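Local coordinates for lipoprotein (Streptococcus pneumoniae, PDB 3CX3), which binds zinc and probably serves as the solute-binding lipoprotein of an ABC transporter, capturing the metal outside the cell for uptake, at residues Val63-Ser66 against His67-Ser71; Gln214-Glu217 against Ile218-Phe221; Val240-Thr243 against Leu244-Thr248. All coordinates share one frame; numbering follows the deposited sequence.

Interaction 1 (Val63-Ser66 against His67-Ser71)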
ATOM      1  N   VAL A  63      -0.518  -1.843  14.834  1.00 34.71           N
ATOM      2  CA  VAL A  63      -1.129  -2.350  13.609  1.00 33.56           C
ATOM      3  C   VAL A  63      -0.173  -2.299  12.434  1.00 32.28           C
ATOM      4  O   VAL A  63       0.299  -1.211  12.067  1.00 32.43           O
ATOM      5  CB  VAL A  63      -2.421  -1.568  13.243  1.00 33.93           C
ATOM      6  CG1 VAL A  63      -3.030  -2.101  11.978  1.00 33.63           C
ATOM      7  CG2 VAL A  63      -3.433  -1.652  14.363  1.00 33.46           C
ATOM      8  N   TYR A  64       0.117  -3.473  11.860  1.00 29.75           N
ATOM      9  CA  TYR A  64       0.893  -3.543  10.630  1.00 28.38           C
ATOM     10  C   TYR A  64       0.090  -4.188   9.492  1.00 27.52           C
ATOM     11  O   TYR A  64      -1.055  -4.608   9.701  1.00 27.46           O
ATOM     12  CB  TYR A  64       2.297  -4.176  10.862  1.00 28.55           C
ATOM     13  CG  TYR A  64       2.284  -5.650  11.122  1.00 28.56           C
ATOM     14  CD1 TYR A  64       1.924  -6.156  12.358  1.00 29.02           C
ATOM     15  CD2 TYR A  64       2.618  -6.548  10.115  1.00 31.62           C
ATOM     16  CE1 TYR A  64       1.906  -7.523  12.581  1.00 30.27           C
ATOM     17  CE2 TYR A  64       2.599  -7.913  10.331  1.00 30.76           C
ATOM     18  CZ  TYR A  64       2.233  -8.390  11.568  1.00 29.91           C
ATOM     19  OH  TYR A  64       2.216  -9.754  11.786  1.00 34.04           O
ATOM     20  N   HIS A  65       0.660  -4.224   8.283  1.00 26.70           N
ATOM     21  CA  HIS A  65      -0.041  -4.761   7.107  1.00 25.90           C
ATOM     22  C   HIS A  65      -0.029  -6.281   7.102  1.00 26.63           C
ATOM     23  O   HIS A  65      -1.094  -6.892   7.146  1.00 24.82           O
ATOM     24  CB  HIS A  65       0.531  -4.170   5.808  1.00 25.66           C
ATOM     25  CG  HIS A  65       0.000  -4.783   4.539  1.00 25.38           C
ATOM     26  ND1 HIS A  65      -1.310  -4.649   4.124  1.00 28.00           N
ATOM     27  CD2 HIS A  65       0.629  -5.479   3.557  1.00 23.87           C
ATOM     28  CE1 HIS A  65      -1.478  -5.277   2.967  1.00 26.71           C
ATOM     29  NE2 HIS A  65      -0.311  -5.771   2.591  1.00 26.09           N
ATOM     30  N   SER A  66       1.169  -6.882   7.076  1.00 28.70           N
ATOM     31  CA  SER A  66       1.319  -8.310   6.746  1.00 31.02           C
ATOM     32  C   SER A  66       2.670  -8.883   7.117  1.00 33.63           C
ATOM     33  O   SER A  66       3.680  -8.189   7.068  1.00 35.03           O
ATOM     34  CB  SER A  66       1.125  -8.504   5.243  1.00 30.46           C
ATOM     35  OG  SER A  66       1.428  -9.817   4.843  1.00 31.71           O
ATOM     36  N   HIS A  67       2.707 -10.176   7.433  1.00 36.51           N
ATOM     37  CA  HIS A  67       3.951 -10.822   7.823  1.00 38.95           C
ATOM     38  C   HIS A  67       4.939 -10.846   6.657  1.00 39.33           C
ATOM     39  O   HIS A  67       6.147 -10.864   6.868  1.00 40.14           O
ATOM     40  CB  HIS A  67       3.694 -12.234   8.390  1.00 39.85           C
ATOM     41  CG  HIS A  67       2.960 -13.150   7.455  1.00 43.45           C
ATOM     42  ND1 HIS A  67       1.590 -13.303   7.484  1.00 45.79           N
ATOM     43  CD2 HIS A  67       3.410 -13.975   6.475  1.00 45.42           C
ATOM     44  CE1 HIS A  67       1.224 -14.163   6.547  1.00 45.87           C
ATOM     45  NE2 HIS A  67       2.308 -14.583   5.919  1.00 46.19           N
ATOM     46  N   THR A  68       4.400 -10.831   5.435  1.00 39.19           N
ATOM     47  CA  THR A  68       5.154 -10.777   4.181  1.00 38.36           C
ATOM     48  C   THR A  68       5.729  -9.381   3.795  1.00 38.33           C
ATOM     49  O   THR A  68       6.402  -9.245   2.742  1.00 38.29           O
ATOM     50  CB  THR A  68       4.261 -11.253   3.023  1.00 38.50           C
ATOM     51  OG1 THR A  68       3.254 -10.274   2.761  1.00 39.01           O
ATOM     52  CG2 THR A  68       3.579 -12.531   3.380  1.00 38.03           C
ATOM     53  N   LEU A  69       5.470  -8.360   4.622  1.00 37.04           N
ATOM     54  CA  LEU A  69       5.965  -7.010   4.363  1.00 36.48           C
ATOM     55  C   LEU A  69       6.813  -6.535   5.558  1.00 37.29           C
ATOM     56  O   LEU A  69       8.052  -6.538   5.522  1.00 36.90           O
ATOM     57  CB  LEU A  69       4.792  -6.047   4.133  1.00 35.34           C
ATOM     58  CG  LEU A  69       4.822  -4.947   3.048  1.00 33.81           C
ATOM     59  CD1 LEU A  69       4.079  -3.658   3.534  1.00 25.95           C
ATOM     60  CD2 LEU A  69       6.246  -4.641   2.488  1.00 28.75           C
ATOM     61  N   GLU A  70       6.124  -6.129   6.618  1.00 38.36           N
ATOM     62  CA  GLU A  70       6.771  -5.841   7.873  1.00 39.49           C
ATOM     63  C   GLU A  70       7.170  -7.171   8.536  1.00 41.16           C
ATOM     64  O   GLU A  70       6.412  -7.739   9.333  1.00 40.69           O
ATOM     65  CB  GLU A  70       5.857  -5.001   8.753  1.00 38.96           C
ATOM     66  CG  GLU A  70       5.251  -3.781   8.038  1.00 37.11           C
ATOM     67  CD  GLU A  70       3.810  -4.006   7.610  1.00 37.66           C
ATOM     68  OE1 GLU A  70       3.512  -5.118   7.054  1.00 36.40           O
ATOM     69  OE2 GLU A  70       2.977  -3.081   7.856  1.00 34.24           O
ATOM     70  N   SER A  71       8.359  -7.655   8.150  1.00 43.40           N
ATOM     71  CA  SER A  71       8.965  -8.913   8.638  1.00 45.70           C
ATOM     72  C   SER A  71       9.335  -8.921  10.123  1.00 46.82           C
ATOM     73  O   SER A  71       9.218  -9.964  10.767  1.00 47.10           O
ATOM     74  CB  SER A  71      10.218  -9.252   7.832  1.00 45.59           C
ATOM     75  OG  SER A  71       9.884  -9.744   6.554  1.00 47.65           O
TER
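Glu70 folds its carboxylate back onto the backbone of His65 and Ser66, in the loop that leaves inner strand 61-64 of a four-stranded parallel sheet. This is the tight part of the turn. Each carboxylate oxygen takes one amide: His65 N gives to Glu70 OE2 at 2.6 Å, and Ser66 N to Glu70 OE1 at 2.9 Å. Both donors come from the syn side, though tilted 29° and 23° out of the carboxylate plane. The paired grip fixes the rotation of the group, and Ser16 OG adds a further bond to OE2, so this buried acid is probably held as an anion. A bend at chi2 (102°) swings the carboxylate round to the amides. There it stands almost square to the Tyr64 ring and meets it at the edge, Tyr64 CD2 lying 3.5 Å from Glu70 OE1.

Further round, Leu69 N donates to Ser66 O at 3.0 Å, closing a type I beta turn over His67 and Thr68. Leu69 CD1 reaches His65 CD2 at 3.9 Å, and the Leu69 side chain lies about 6 Å from the bound zinc ion. His65 itself is tied by its ring nitrogens to Pro119 O and Glu131 OE2.

The looser side begins at His67, an exposed residue whose ND1 bonds to Glu89. Ser66 OG lies over one face of the His67 imidazole and shares a 2.8 Å hydrogen bond with Thr68 OG1.

Interaction 2 (Gln214-Glu217 against Ile218-Phe221)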
ATOM      1  N   GLN A 214      17.973  -7.414 -17.578  1.00 54.21           N
ATOM      2  CA  GLN A 214      16.556  -7.144 -17.323  1.00 53.84           C
ATOM      3  C   GLN A 214      16.208  -5.783 -17.892  1.00 53.47           C
ATOM      4  O   GLN A 214      15.198  -5.628 -18.563  1.00 53.60           O
ATOM      5  CB  GLN A 214      16.230  -7.219 -15.830  1.00 53.84           C
ATOM      6  CG  GLN A 214      16.521  -8.581 -15.238  1.00 54.80           C
ATOM      7  CD  GLN A 214      15.963  -8.760 -13.843  1.00 55.29           C
ATOM      8  OE1 GLN A 214      14.749  -8.869 -13.663  1.00 53.97           O
ATOM      9  NE2 GLN A 214      16.854  -8.824 -12.845  1.00 54.88           N
ATOM     10  N   LEU A 215      17.072  -4.810 -17.644  1.00 53.29           N
ATOM     11  CA  LEU A 215      16.956  -3.494 -18.235  1.00 53.64           C
ATOM     12  C   LEU A 215      16.810  -3.480 -19.753  1.00 54.12           C
ATOM     13  O   LEU A 215      16.063  -2.673 -20.297  1.00 54.48           O
ATOM     14  CB  LEU A 215      18.175  -2.684 -17.849  1.00 53.62           C
ATOM     15  CG  LEU A 215      17.855  -1.682 -16.765  1.00 54.25           C
ATOM     16  CD1 LEU A 215      19.068  -1.503 -15.865  1.00 55.38           C
ATOM     17  CD2 LEU A 215      17.453  -0.398 -17.453  1.00 54.14           C
ATOM     18  N   THR A 216      17.540  -4.359 -20.431  1.00 54.74           N
ATOM     19  CA  THR A 216      17.473  -4.464 -21.882  1.00 55.54           C
ATOM     20  C   THR A 216      16.111  -5.015 -22.325  1.00 56.22           C
ATOM     21  O   THR A 216      15.502  -4.490 -23.253  1.00 56.14           O
ATOM     22  CB  THR A 216      18.714  -5.247 -22.450  1.00 55.48           C
ATOM     23  OG1 THR A 216      19.612  -4.323 -23.068  1.00 55.00           O
ATOM     24  CG2 THR A 216      18.328  -6.313 -23.477  1.00 55.46           C
ATOM     25  N   GLU A 217      15.639  -6.055 -21.638  1.00 56.87           N
ATOM     26  CA  GLU A 217      14.308  -6.614 -21.864  1.00 57.49           C
ATOM     27  C   GLU A 217      13.215  -5.578 -21.637  1.00 57.79           C
ATOM     28  O   GLU A 217      12.381  -5.352 -22.519  1.00 58.05           O
ATOM     29  CB  GLU A 217      14.049  -7.766 -20.916  1.00 57.36           C
ATOM     30  CG  GLU A 217      14.981  -8.941 -21.051  1.00 58.98           C
ATOM     31  CD  GLU A 217      14.821  -9.908 -19.892  1.00 61.06           C
ATOM     32  OE1 GLU A 217      14.486  -9.450 -18.770  1.00 60.66           O
ATOM     33  OE2 GLU A 217      15.026 -11.123 -20.109  1.00 62.12           O
ATOM     34  N   ILE A 218      13.208  -4.950 -20.457  1.00 58.23           N
ATOM     35  CA  ILE A 218      12.174  -3.964 -20.165  1.00 58.30           C
ATOM     36  C   ILE A 218      12.263  -2.866 -21.223  1.00 59.13           C
ATOM     37  O   ILE A 218      11.237  -2.362 -21.658  1.00 59.34           O
ATOM     38  CB  ILE A 218      12.141  -3.402 -18.668  1.00 58.06           C
ATOM     39  CG1 ILE A 218      12.620  -1.949 -18.572  1.00 57.83           C
ATOM     40  CG2 ILE A 218      12.796  -4.344 -17.625  1.00 57.48           C
ATOM     41  CD1 ILE A 218      11.479  -0.936 -18.720  1.00 57.07           C
ATOM     42  N   GLN A 219      13.481  -2.535 -21.650  1.00 60.32           N
ATOM     43  CA  GLN A 219      13.701  -1.536 -22.704  1.00 61.84           C
ATOM     44  C   GLN A 219      12.878  -1.804 -23.953  1.00 62.15           C
ATOM     45  O   GLN A 219      12.366  -0.872 -24.567  1.00 62.70           O
ATOM     46  CB  GLN A 219      15.170  -1.485 -23.108  1.00 62.03           C
ATOM     47  CG  GLN A 219      15.968  -0.356 -22.495  1.00 64.39           C
ATOM     48  CD  GLN A 219      17.375  -0.276 -23.073  1.00 67.09           C
ATOM     49  OE1 GLN A 219      18.355  -0.580 -22.385  1.00 68.08           O
ATOM     50  NE2 GLN A 219      17.481   0.121 -24.351  1.00 67.14           N
ATOM     51  N   GLU A 220      12.761  -3.079 -24.322  1.00 62.47           N
ATOM     52  CA  GLU A 220      12.120  -3.492 -25.571  1.00 62.71           C
ATOM     53  C   GLU A 220      10.658  -3.783 -25.370  1.00 61.94           C
ATOM     54  O   GLU A 220       9.872  -3.737 -26.316  1.00 62.04           O
ATOM     55  CB  GLU A 220      12.842  -4.701 -26.165  1.00 63.29           C
ATOM     56  CG  GLU A 220      13.955  -4.273 -27.123  1.00 66.26           C
ATOM     57  CD  GLU A 220      15.282  -4.955 -26.852  1.00 69.05           C
ATOM     58  OE1 GLU A 220      15.283  -6.199 -26.678  1.00 69.74           O
ATOM     59  OE2 GLU A 220      16.320  -4.239 -26.826  1.00 69.07           O
ATOM     60  N   PHE A 221      10.317  -4.085 -24.120  1.00 60.67           N
ATOM     61  CA  PHE A 221       8.951  -4.186 -23.655  1.00 59.13           C
ATOM     62  C   PHE A 221       8.209  -2.869 -23.856  1.00 58.96           C
ATOM     63  O   PHE A 221       7.039  -2.849 -24.240  1.00 58.74           O
ATOM     64  CB  PHE A 221       8.963  -4.550 -22.169  1.00 58.86           C
ATOM     65  CG  PHE A 221       7.607  -4.772 -21.598  1.00 57.30           C
ATOM     66  CD1 PHE A 221       7.094  -6.061 -21.495  1.00 57.19           C
ATOM     67  CD2 PHE A 221       6.835  -3.696 -21.181  1.00 55.71           C
ATOM     68  CE1 PHE A 221       5.827  -6.289 -20.967  1.00 57.11           C
ATOM     69  CE2 PHE A 221       5.574  -3.898 -20.662  1.00 57.30           C
ATOM     70  CZ  PHE A 221       5.061  -5.208 -20.553  1.00 57.25           C
TER
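Glu217 O accepts two amides from the next turn. Phe221 N reaches it at 2.9 Å, nearly in line with the C=O bond. Glu220 N also lies 2.9 Å from Glu217 O, but comes from above the carbonyl plane, 60° out of it, with a more bent N-H. The same Glu220 amide has a second, weak bond to Thr216 O at 3.3 Å, so its hydrogen is split between an i-to-i+3 and an i-to-i+4 acceptor. One residue earlier the pattern is plainer: Gln219 N gives to Leu215 O at 2.9 Å. Ile218 N points straight at Gln214 O, although the position of that oxygen is less certain.

These are the backbone bonds of the alpha-helix 213-224, which carries the crossover from edge strand 198-200 to strand 230-232 in a beta-alpha-beta unit. At its start Gln214 N is met by Ser211 OG, and farther on Glu220 O accepts from Thr224 OG1. The helix is two-sided. Ile218 is buried, packing on Leu199 and helix 239-245, and Phe221 also touches Leu199. Gln214, Thr216, Glu217 and Glu220 belong to the exposed side.

Side chains also lie against the carbonyls. Gln219 runs its chain across Leu215 O, with Gln219 CG 3.2 Å from that oxygen. The bend of Glu220 at chi2 (131°) folds its carboxylate back beside the preceding turn, where Glu220 CD comes within 3.6 Å of Thr216 O. Phe221 turns its ring away from the preceding turn, chi1 (-176°) setting CG beside the carbonyl carbon, and of its side chain CB stays near, 3.5 Å from Glu217 O.

Interaction 3 (Val240-Thr243 against Leu244-Thr248)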
ATOM      1  N   VAL A 240      17.375   4.738 -12.086  1.00 64.46           N
ATOM      2  CA  VAL A 240      17.280   3.611 -13.007  1.00 64.12           C
ATOM      3  C   VAL A 240      16.020   3.683 -13.907  1.00 63.94           C
ATOM      4  O   VAL A 240      15.991   3.098 -14.992  1.00 63.33           O
ATOM      5  CB  VAL A 240      17.545   2.249 -12.263  1.00 64.00           C
ATOM      6  CG1 VAL A 240      17.285   2.396 -10.784  1.00 64.07           C
ATOM      7  CG2 VAL A 240      16.775   1.075 -12.866  1.00 63.73           C
ATOM      8  N   ALA A 241      15.026   4.458 -13.465  1.00 64.48           N
ATOM      9  CA  ALA A 241      13.891   4.855 -14.303  1.00 65.42           C
ATOM     10  C   ALA A 241      14.236   6.060 -15.175  1.00 66.48           C
ATOM     11  O   ALA A 241      14.258   5.935 -16.386  1.00 66.90           O
ATOM     12  CB  ALA A 241      12.658   5.137 -13.464  1.00 65.23           C
ATOM     13  N   GLU A 242      14.509   7.221 -14.572  1.00 68.15           N
ATOM     14  CA  GLU A 242      14.987   8.387 -15.322  1.00 69.77           C
ATOM     15  C   GLU A 242      15.773   7.940 -16.547  1.00 70.47           C
ATOM     16  O   GLU A 242      15.484   8.341 -17.676  1.00 70.91           O
ATOM     17  CB  GLU A 242      15.910   9.256 -14.459  1.00 70.18           C
ATOM     18  CG  GLU A 242      15.310  10.546 -13.900  1.00 71.31           C
ATOM     19  CD  GLU A 242      14.790  10.389 -12.484  1.00 72.35           C
ATOM     20  OE1 GLU A 242      13.554  10.359 -12.321  1.00 72.87           O
ATOM     21  OE2 GLU A 242      15.604  10.291 -11.538  1.00 71.75           O
ATOM     22  N   THR A 243      16.760   7.083 -16.307  1.00 71.10           N
ATOM     23  CA  THR A 243      17.685   6.630 -17.336  1.00 71.83           C
ATOM     24  C   THR A 243      17.050   5.528 -18.211  1.00 72.35           C
ATOM     25  O   THR A 243      17.650   4.483 -18.475  1.00 72.56           O
ATOM     26  CB  THR A 243      19.045   6.205 -16.705  1.00 71.77           C
ATOM     27  OG1 THR A 243      18.848   5.078 -15.849  1.00 72.76           O
ATOM     28  CG2 THR A 243      19.659   7.350 -15.866  1.00 71.52           C
ATOM     29  N   LEU A 244      15.826   5.798 -18.660  1.00 73.28           N
ATOM     30  CA  LEU A 244      14.998   4.850 -19.408  1.00 74.37           C
ATOM     31  C   LEU A 244      14.150   5.648 -20.380  1.00 75.80           C
ATOM     32  O   LEU A 244      13.749   5.158 -21.435  1.00 75.71           O
ATOM     33  CB  LEU A 244      14.093   4.072 -18.458  1.00 73.83           C
ATOM     34  CG  LEU A 244      13.706   2.645 -18.821  1.00 72.91           C
ATOM     35  CD1 LEU A 244      14.821   1.727 -18.416  1.00 71.63           C
ATOM     36  CD2 LEU A 244      12.435   2.280 -18.097  1.00 71.84           C
ATOM     37  N   VAL A 245      13.844   6.876 -19.979  1.00 78.06           N
ATOM     38  CA  VAL A 245      13.563   7.929 -20.925  1.00 80.20           C
ATOM     39  C   VAL A 245      14.939   8.169 -21.517  1.00 81.37           C
ATOM     40  O   VAL A 245      15.135   8.093 -22.732  1.00 81.70           O
ATOM     41  CB  VAL A 245      13.121   9.233 -20.222  1.00 80.32           C
ATOM     42  CG1 VAL A 245      12.338  10.132 -21.178  1.00 80.76           C
ATOM     43  CG2 VAL A 245      12.307   8.937 -18.978  1.00 80.40           C
ATOM     44  N   LYS A 246      15.897   8.408 -20.618  1.00 82.53           N
ATOM     45  CA  LYS A 246      17.296   8.689 -20.952  1.00 83.22           C
ATOM     46  C   LYS A 246      18.009   7.471 -21.568  1.00 83.47           C
ATOM     47  O   LYS A 246      19.201   7.224 -21.317  1.00 83.49           O
ATOM     48  CB  LYS A 246      18.037   9.224 -19.714  1.00 83.48           C
ATOM     49  CG  LYS A 246      17.361  10.452 -19.085  1.00 84.71           C
ATOM     50  CD  LYS A 246      18.099  10.977 -17.849  1.00 86.53           C
ATOM     51  CE  LYS A 246      17.544  12.342 -17.400  1.00 87.45           C
ATOM     52  NZ  LYS A 246      16.119  12.297 -16.914  1.00 87.91           N
ATOM     53  N   SER A 247      17.244   6.717 -22.356  1.00 84.03           N
ATOM     54  CA  SER A 247      17.745   5.664 -23.231  1.00 85.14           C
ATOM     55  C   SER A 247      16.818   5.657 -24.448  1.00 86.49           C
ATOM     56  O   SER A 247      16.573   6.720 -25.033  1.00 86.71           O
ATOM     57  CB  SER A 247      17.782   4.300 -22.522  1.00 84.93           C
ATOM     58  OG  SER A 247      16.513   3.659 -22.522  1.00 84.55           O
ATOM     59  N   THR A 248      16.297   4.487 -24.822  1.00 88.23           N
ATOM     60  CA  THR A 248      15.324   4.400 -25.913  1.00 89.84           C
ATOM     61  C   THR A 248      13.948   4.854 -25.401  1.00 90.10           C
ATOM     62  O   THR A 248      13.596   4.622 -24.236  1.00 90.25           O
ATOM     63  CB  THR A 248      15.292   2.970 -26.579  1.00 90.12           C
ATOM     64  OG1 THR A 248      14.841   3.065 -27.944  1.00 90.29           O
ATOM     65  CG2 THR A 248      14.398   1.987 -25.801  1.00 90.67           C
TER
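The flat carbonyl group of Glu242 meets two amides in different ways. Lys246 N approaches Glu242 O in the carbonyl plane, at 3.0 Å and with an almost straight N-H. Leu244 N comes at 2.7 Å to the same Glu242 O from above the plane, 43° out of it. Val245 N adds a weak bond to this oxygen at 3.2 Å. The other flat group, the Glu242 carboxylate, is turned elsewhere: its OE2 forms a salt bridge with Lys239 NZ, while Glu242 OE1 remains 5.6 Å from Lys246 NZ.

So the lysine ammonium meets the stem of Glu242 and not its carboxylate. The two side chains lie alongside and point the same way, Lys246 NZ standing 3.6 Å from Glu242 CG. An extended aliphatic chain runs the lysine back along the helix over Glu242 O, its CG 3.2 Å from that oxygen; a last bend at chi4 (65°) turns the ammonium in beside Glu242. The ammonium would be expected to feel only a weakened pull from that acid, which already has Lys239.

The bond to Leu244 N closes an inverse gamma turn centred on Thr243, and with it the regular helical bonding loosens toward the end of helix 239-245. Thr243 OG1 bonds back to Lys239 O.

This helix links strands 230-232 and 252-254 in a beta-alpha-beta unit. Ala241 rests on Thr232, Val245 spans Ile230 and Leu252, and Leu244 packs on Ile230 and Ile201 while facing Leu215 and Ile218 of helix 213-224.

Overall arrangement
From the N terminus the three contacts come strictly in series; none nests in or crosses another, and each lies within one continuous run of residues: a loop turn, a stretch of helix and a helix end. Interaction 1 closes the loop leaving strand 61-64 of the first parallel sheet, on the zinc side. The chain then passes through the long helices 125-142 and 147-173 to the second sheet, where interactions 2 and 3 lie on successive crossover helices. Interaction 1 is about 18 Å from interaction 2 and 19 Å from interaction 3, nearest atoms. Interactions 2 and 3 touch directly, Ile218 CD1 meeting Leu244 CD2 at 3.4 Å, which packs helix 213-224 against helix 239-245.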